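Local coordinates for MYB proto-oncogene protein (Mus musculus, PDB 1GVD) that probably binds specific DNA sequences through its Myb repeats, here the second repeat of c-Myb, and so regulates transcription in the nucleus, at residues R13-L17 with I29-L33; R25-I29 with C41-H46. The protein carries 1 engineered substitution. All coordinates share one frame; numbering follows the deposited sequence.

Interaction 1: residues R13-L17 with I29-L33; sequences RLIKL and IAKHL. Engineered in segment 13-17: Leu14 (natural residue Val). Unlike the reference sequence in segment 13-17: Lys16 (reference Gln).
Arg13 reaches across to the carbonyl oxygen of His32, in the turn that ends helix 26-30, and in the conformer described here hydrogen-bonds it, with NH2 3.2 Å from O. The bond is nearly straight, 168° at the hydrogen, and the acceptor lies in the guanidinium plane, at its edge. The chain is bent at chi3 (63°), which turns the guanidinium toward that oxygen. On the way the arginine runs past Leu33 in the opposite sense, its CB and NE flanking Leu33 CD2, with NE at 3.8 Å; a long residue suits this place, since it carries a charged end to the exposed side. Leu14, an engineered residue where the natural protein has valine, enters the buried side. With CG anti to the backbone N (chi1 -179°), it carries CD1 to 3.7 Å from Ile29 CG2 and 4.1 Å from Leu33 CD1, crossing both side chains at about a right angle. Leu17, one helical turn beyond Arg13, has the largest share of the contact. Its CB rests 4.0 Å from Ile29 CG2, and both methyls meet His32 CB, CD1 going on to Leu33 CG at 3.9 Å and CD2 approaching the imidazole obliquely, 3.9 Å from His32 CD2. A branched aliphatic suits the place, its CB meeting Ile29 on the helix and its methyls the residues of the turn. The type I turn from Ala30 to Leu33 places Leu33 where its methyls reach Leu14 and Arg13. The whole contact joins helix 8-21 to the end of helix 26-30 and the turn after it. Helix 38-49 adjoins both sides, through Arg44 and Leu49 against Leu14 and Cys41 against Leu33, while Val18 and Tyr21 of helix 8-21 extend the packing around Ile29.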
loop_
_atom_site.group_PDB
_atom_site.type_symbol
_atom_site.label_atom_id
_atom_site.label_comp_id
_atom_site.label_asym_id
_atom_site.label_seq_id
_atom_site.Cartn_x
_atom_site.Cartn_y
_atom_site.Cartn_z
ATOM N N ARG A 13 -2.411 -7.481 -1.286
ATOM C CA ARG A 13 -2.621 -6.707 -2.506
ATOM C C ARG A 13 -1.528 -5.651 -2.672
ATOM O O ARG A 13 -1.045 -5.422 -3.783
ATOM C CB ARG A 13 -3.994 -6.030 -2.489
ATOM C CG ARG A 13 -5.167 -7.000 -2.503
ATOM C CD ARG A 13 -6.489 -6.275 -2.279
ATOM N NE ARG A 13 -6.787 -5.311 -3.336
ATOM C CZ ARG A 13 -7.137 -5.641 -4.575
ATOM N NH1 ARG A 13 -7.241 -6.915 -4.923
ATOM N NH2 ARG A 13 -7.384 -4.693 -5.470
ATOM N N LEU A 14 -1.128 -5.019 -1.573
ATOM C CA LEU A 14 -0.088 -4.000 -1.640
ATOM C C LEU A 14 1.221 -4.618 -2.115
ATOM O O LEU A 14 1.940 -4.018 -2.910
ATOM C CB LEU A 14 0.096 -3.332 -0.274
ATOM C CG LEU A 14 1.155 -2.227 -0.201
ATOM C CD1 LEU A 14 0.865 -1.149 -1.231
ATOM C CD2 LEU A 14 1.174 -1.640 1.200
ATOM N N ILE A 15 1.532 -5.818 -1.639
ATOM C CA ILE A 15 2.752 -6.500 -2.058
ATOM C C ILE A 15 2.739 -6.683 -3.578
ATOM O O ILE A 15 3.729 -6.397 -4.254
ATOM C CB ILE A 15 2.880 -7.878 -1.364
ATOM C CG1 ILE A 15 3.269 -7.671 0.101
ATOM C CG2 ILE A 15 3.911 -8.747 -2.081
ATOM C CD1 ILE A 15 3.257 -8.943 0.930
ATOM N N LYS A 16 1.611 -7.140 -4.117
ATOM C CA LYS A 16 1.489 -7.341 -5.558
ATOM C C LYS A 16 1.565 -6.032 -6.342
ATOM O O LYS A 16 2.156 -5.984 -7.423
ATOM C CB LYS A 16 0.179 -8.064 -5.879
ATOM C CG LYS A 16 0.147 -9.504 -5.401
ATOM C CD LYS A 16 -1.143 -10.195 -5.807
ATOM C CE LYS A 16 -1.111 -11.671 -5.449
ATOM N NZ LYS A 16 0.000 -12.382 -6.143
ATOM N N LEU A 17 0.973 -4.970 -5.804
ATOM C CA LEU A 17 1.000 -3.681 -6.485
ATOM C C LEU A 17 2.407 -3.085 -6.513
ATOM O O LEU A 17 2.804 -2.466 -7.499
ATOM C CB LEU A 17 0.006 -2.717 -5.830
ATOM C CG LEU A 17 -1.453 -3.071 -6.140
ATOM C CD1 LEU A 17 -2.382 -2.371 -5.159
ATOM C CD2 LEU A 17 -1.779 -2.681 -7.577
ATOM N N ILE A 29 -0.632 3.271 -7.080
ATOM C CA ILE A 29 -0.868 2.096 -6.252
ATOM C C ILE A 29 -2.132 2.272 -5.407
ATOM O O ILE A 29 -2.975 1.378 -5.349
ATOM C CB ILE A 29 0.354 1.829 -5.341
ATOM C CG1 ILE A 29 1.495 1.261 -6.186
ATOM C CG2 ILE A 29 -0.015 0.880 -4.196
ATOM C CD1 ILE A 29 2.801 1.078 -5.434
ATOM N N ALA A 30 -2.274 3.437 -4.778
ATOM C CA ALA A 30 -3.430 3.713 -3.928
ATOM C C ALA A 30 -4.758 3.674 -4.678
ATOM O O ALA A 30 -5.801 3.380 -4.092
ATOM C CB ALA A 30 -3.260 5.065 -3.245
ATOM N N LYS A 31 -4.720 3.969 -5.972
ATOM C CA LYS A 31 -5.932 3.965 -6.781
ATOM C C LYS A 31 -6.564 2.572 -6.815
ATOM O O LYS A 31 -7.760 2.429 -7.074
ATOM C CB LYS A 31 -5.601 4.424 -8.202
ATOM C CG LYS A 31 -6.803 4.822 -9.039
ATOM C CD LYS A 31 -6.373 5.287 -10.424
ATOM C CE LYS A 31 -5.349 6.414 -10.348
ATOM N NZ LYS A 31 -5.861 7.597 -9.601
ATOM N N HIS A 32 -5.754 1.551 -6.543
ATOM C CA HIS A 32 -6.211 0.165 -6.555
ATOM C C HIS A 32 -6.585 -0.369 -5.176
ATOM O O HIS A 32 -6.948 -1.539 -5.038
ATOM C CB HIS A 32 -5.123 -0.726 -7.159
ATOM C CG HIS A 32 -4.774 -0.375 -8.570
ATOM N ND1 HIS A 32 -5.563 -0.730 -9.642
ATOM C CD2 HIS A 32 -3.737 0.329 -9.082
ATOM C CE1 HIS A 32 -5.027 -0.260 -10.755
ATOM N NE2 HIS A 32 -3.919 0.387 -10.442
ATOM N N LEU A 33 -6.489 0.482 -4.159
ATOM C CA LEU A 33 -6.818 0.092 -2.791
ATOM C C LEU A 33 -7.888 1.013 -2.220
ATOM O O LEU A 33 -7.608 2.148 -1.840
ATOM C CB LEU A 33 -5.568 0.144 -1.910
ATOM C CG LEU A 33 -4.475 -0.875 -2.247
ATOM C CD1 LEU A 33 -3.192 -0.521 -1.515
ATOM C CD2 LEU A 33 -4.944 -2.270 -1.866
#

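Interaction 2: residues R25-I29 with C41-H46; sequences RWSVI and CRERWH. With SO4 (sulfate ion), chain D.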
loop_
_atom_site.group_PDB
_atom_site.type_symbol
_atom_site.label_atom_id
_atom_site.label_comp_id
_atom_site.label_asym_id
_atom_site.label_seq_id
_atom_site.Cartn_x
_atom_site.Cartn_y
_atom_site.Cartn_z
ATOM N N ARG A 25 5.560 4.916 -7.119
ATOM C CA ARG A 25 4.295 5.325 -7.730
ATOM C C ARG A 25 3.121 5.134 -6.766
ATOM O O ARG A 25 2.135 4.477 -7.086
ATOM C CB ARG A 25 4.078 4.491 -8.989
ATOM C CG ARG A 25 5.146 4.708 -10.051
ATOM C CD ARG A 25 4.865 3.929 -11.330
ATOM N NE ARG A 25 5.809 4.325 -12.371
ATOM C CZ ARG A 25 7.038 3.835 -12.506
ATOM N NH1 ARG A 25 7.484 2.903 -11.675
ATOM N NH2 ARG A 25 7.838 4.310 -13.451
ATOM N N TRP A 26 3.260 5.697 -5.569
ATOM C CA TRP A 26 2.254 5.536 -4.530
ATOM C C TRP A 26 0.847 5.981 -4.891
ATOM O O TRP A 26 -0.120 5.352 -4.469
ATOM C CB TRP A 26 2.721 6.235 -3.252
ATOM C CG TRP A 26 4.039 5.712 -2.781
ATOM C CD1 TRP A 26 5.212 6.404 -2.685
ATOM C CD2 TRP A 26 4.336 4.367 -2.384
ATOM N NE1 TRP A 26 6.219 5.576 -2.257
ATOM C CE2 TRP A 26 5.711 4.318 -2.063
ATOM C CE3 TRP A 26 3.573 3.195 -2.269
ATOM C CZ2 TRP A 26 6.345 3.142 -1.636
ATOM C CZ3 TRP A 26 4.204 2.023 -1.841
ATOM C CH2 TRP A 26 5.575 2.009 -1.531
ATOM N N SER A 27 0.722 7.054 -5.666
ATOM C CA SER A 27 -0.597 7.539 -6.059
ATOM C C SER A 27 -1.316 6.525 -6.949
ATOM O O SER A 27 -2.515 6.293 -6.795
ATOM C CB SER A 27 -0.479 8.880 -6.791
ATOM O OG SER A 27 0.054 9.875 -5.936
ATOM N N VAL A 28 -0.577 5.918 -7.871
ATOM C CA VAL A 28 -1.148 4.926 -8.777
ATOM C C VAL A 28 -1.514 3.667 -7.991
ATOM O O VAL A 28 -2.567 3.069 -8.202
ATOM C CB VAL A 28 -0.149 4.553 -9.893
ATOM C CG1 VAL A 28 -0.797 3.591 -10.874
ATOM C CG2 VAL A 28 0.319 5.808 -10.608
ATOM N N ILE A 29 -0.632 3.271 -7.080
ATOM C CA ILE A 29 -0.868 2.096 -6.252
ATOM C C ILE A 29 -2.132 2.272 -5.407
ATOM O O ILE A 29 -2.975 1.378 -5.349
ATOM C CB ILE A 29 0.354 1.829 -5.341
ATOM C CG1 ILE A 29 1.495 1.261 -6.186
ATOM C CG2 ILE A 29 -0.015 0.880 -4.196
ATOM C CD1 ILE A 29 2.801 1.078 -5.434
ATOM N N CYS A 41 0.015 3.938 1.855
ATOM C CA CYS A 41 0.629 2.788 1.202
ATOM C C CYS A 41 2.144 2.835 1.376
ATOM O O CYS A 41 2.785 1.819 1.649
ATOM C CB CYS A 41 0.272 2.782 -0.284
ATOM S SG CYS A 41 -1.502 2.567 -0.602
ATOM N N ARG A 42 2.711 4.029 1.220
ATOM C CA ARG A 42 4.148 4.226 1.367
ATOM C C ARG A 42 4.608 3.824 2.768
ATOM O O ARG A 42 5.598 3.106 2.931
ATOM C CB ARG A 42 4.482 5.696 1.116
ATOM C CG ARG A 42 5.951 6.054 1.240
ATOM C CD ARG A 42 6.110 7.568 1.235
ATOM N NE ARG A 42 5.652 8.135 2.502
ATOM C CZ ARG A 42 5.246 9.389 2.671
ATOM N NH1 ARG A 42 5.228 10.237 1.651
ATOM N NH2 ARG A 42 4.863 9.798 3.874
ATOM N N GLU A 43 3.886 4.292 3.780
ATOM C CA GLU A 43 4.240 3.982 5.155
ATOM C C GLU A 43 4.069 2.505 5.506
ATOM O O GLU A 43 4.897 1.931 6.216
ATOM C CB GLU A 43 3.434 4.867 6.107
ATOM C CG GLU A 43 3.790 6.340 5.974
ATOM C CD GLU A 43 5.279 6.585 6.135
ATOM O OE1 GLU A 43 5.923 7.054 5.171
ATOM O OE2 GLU A 43 5.810 6.299 7.225
ATOM N N ARG A 44 3.016 1.876 4.995
ATOM C CA ARG A 44 2.790 0.463 5.273
ATOM C C ARG A 44 3.938 -0.358 4.686
ATOM O O ARG A 44 4.422 -1.304 5.310
ATOM C CB ARG A 44 1.455 0.013 4.672
ATOM C CG ARG A 44 1.035 -1.403 5.057
ATOM C CD ARG A 44 0.793 -1.527 6.548
ATOM N NE ARG A 44 0.353 -2.869 6.919
ATOM C CZ ARG A 44 0.191 -3.278 8.173
ATOM N NH1 ARG A 44 0.434 -2.445 9.179
ATOM N NH2 ARG A 44 -0.223 -4.513 8.421
ATOM N N TRP A 45 4.384 0.019 3.492
ATOM C CA TRP A 45 5.478 -0.683 2.844
ATOM C C TRP A 45 6.801 -0.525 3.597
ATOM O O TRP A 45 7.444 -1.512 3.935
ATOM C CB TRP A 45 5.628 -0.188 1.398
ATOM C CG TRP A 45 6.827 -0.738 0.687
ATOM C CD1 TRP A 45 8.003 -0.089 0.443
ATOM C CD2 TRP A 45 6.976 -2.056 0.144
ATOM N NE1 TRP A 45 8.876 -0.919 -0.219
ATOM C CE2 TRP A 45 8.272 -2.132 -0.416
ATOM C CE3 TRP A 45 6.142 -3.180 0.077
ATOM C CZ2 TRP A 45 8.753 -3.291 -1.036
ATOM C CZ3 TRP A 45 6.624 -4.334 -0.541
ATOM C CH2 TRP A 45 7.919 -4.375 -1.088
ATOM N N HIS A 46 7.205 0.707 3.876
ATOM C CA HIS A 46 8.474 0.924 4.555
ATOM C C HIS A 46 8.525 0.525 6.022
ATOM O O HIS A 46 9.567 0.076 6.504
ATOM C CB HIS A 46 8.902 2.387 4.424
ATOM C CG HIS A 46 9.240 2.786 3.024
ATOM N ND1 HIS A 46 10.194 2.130 2.273
ATOM C CD2 HIS A 46 8.751 3.771 2.234
ATOM C CE1 HIS A 46 10.276 2.696 1.081
ATOM N NE2 HIS A 46 9.411 3.693 1.032
HETATM S S SO4 D . 4.029 13.291 5.693
HETATM O O1 SO4 D . 5.143 13.741 6.549
HETATM O O2 SO4 D . 3.487 14.439 4.943
HETATM O O3 SO4 D . 4.521 12.277 4.743
HETATM O O4 SO4 D . 2.968 12.706 6.533
#
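Trp26 is the bump of this contact, its indole fitting as a knob into a hollow made by Cys41, Arg42, Trp45 and His46. Arg42 forms the floor: its CA stands 3.6 Å from the centroid of the six-membered ring, only 4° off the normal, a CH-pi contact over the face. Its CB lies under the indole, and with CG anti to the backbone N (chi1 180°) the chain carries on beneath it, CG coming to 3.5 Å from Trp26 NE1. The remaining walls are Cys41, with CB 3.9 Å from Trp26 CE3, His46, with NE2 beside Trp26 CZ2, and Trp45, whose CB is 3.7 Å from Trp26 CH2; the two indoles lie obliquely, their planes at 47°. Large tryptophans packed between three helices are a hallmark of the Myb repeat, whose last two helices form a helix-turn-helix-related unit. By analogy with that family, helix 38-49 would be the recognition helix. Replacing Trp26 by an alanine would probably open a gap over Arg42 and leave Trp45 without its neighbouring ring. Deeper in, Ile29 CG2 packs on Cys41 SG at 4.2 Å, a small side chain consistent with the close approach of the helices. Beyond the indole, the Arg42 guanidinium grips Glu43 OE1 side-on with NE (2.9 Å) and NH2, which also donates to O3 of a sulfate ion, probably from the crystallisation liquor, 2.6 Å away.

How the interactions relate
From the N terminus, helix 8-21 comes first, and interaction 1 closes the loop that carries the chain from it through helix 26-30 to segment 29-33. Interaction 2 starts within that span, at 25-29, and reaches forward to 41-46 on helix 38-49, so the two loops overlap in a crossing order and share Ile29. That isoleucine faces the first helix in one contact and the third in the other. The two also touch directly: Ala30 CA lies 4.0 Å from Cys41 SG, and Leu14 CD2 packs on Cys41 O. Together they tie the middle helix to both others, completing the three-helix bundle of the repeat.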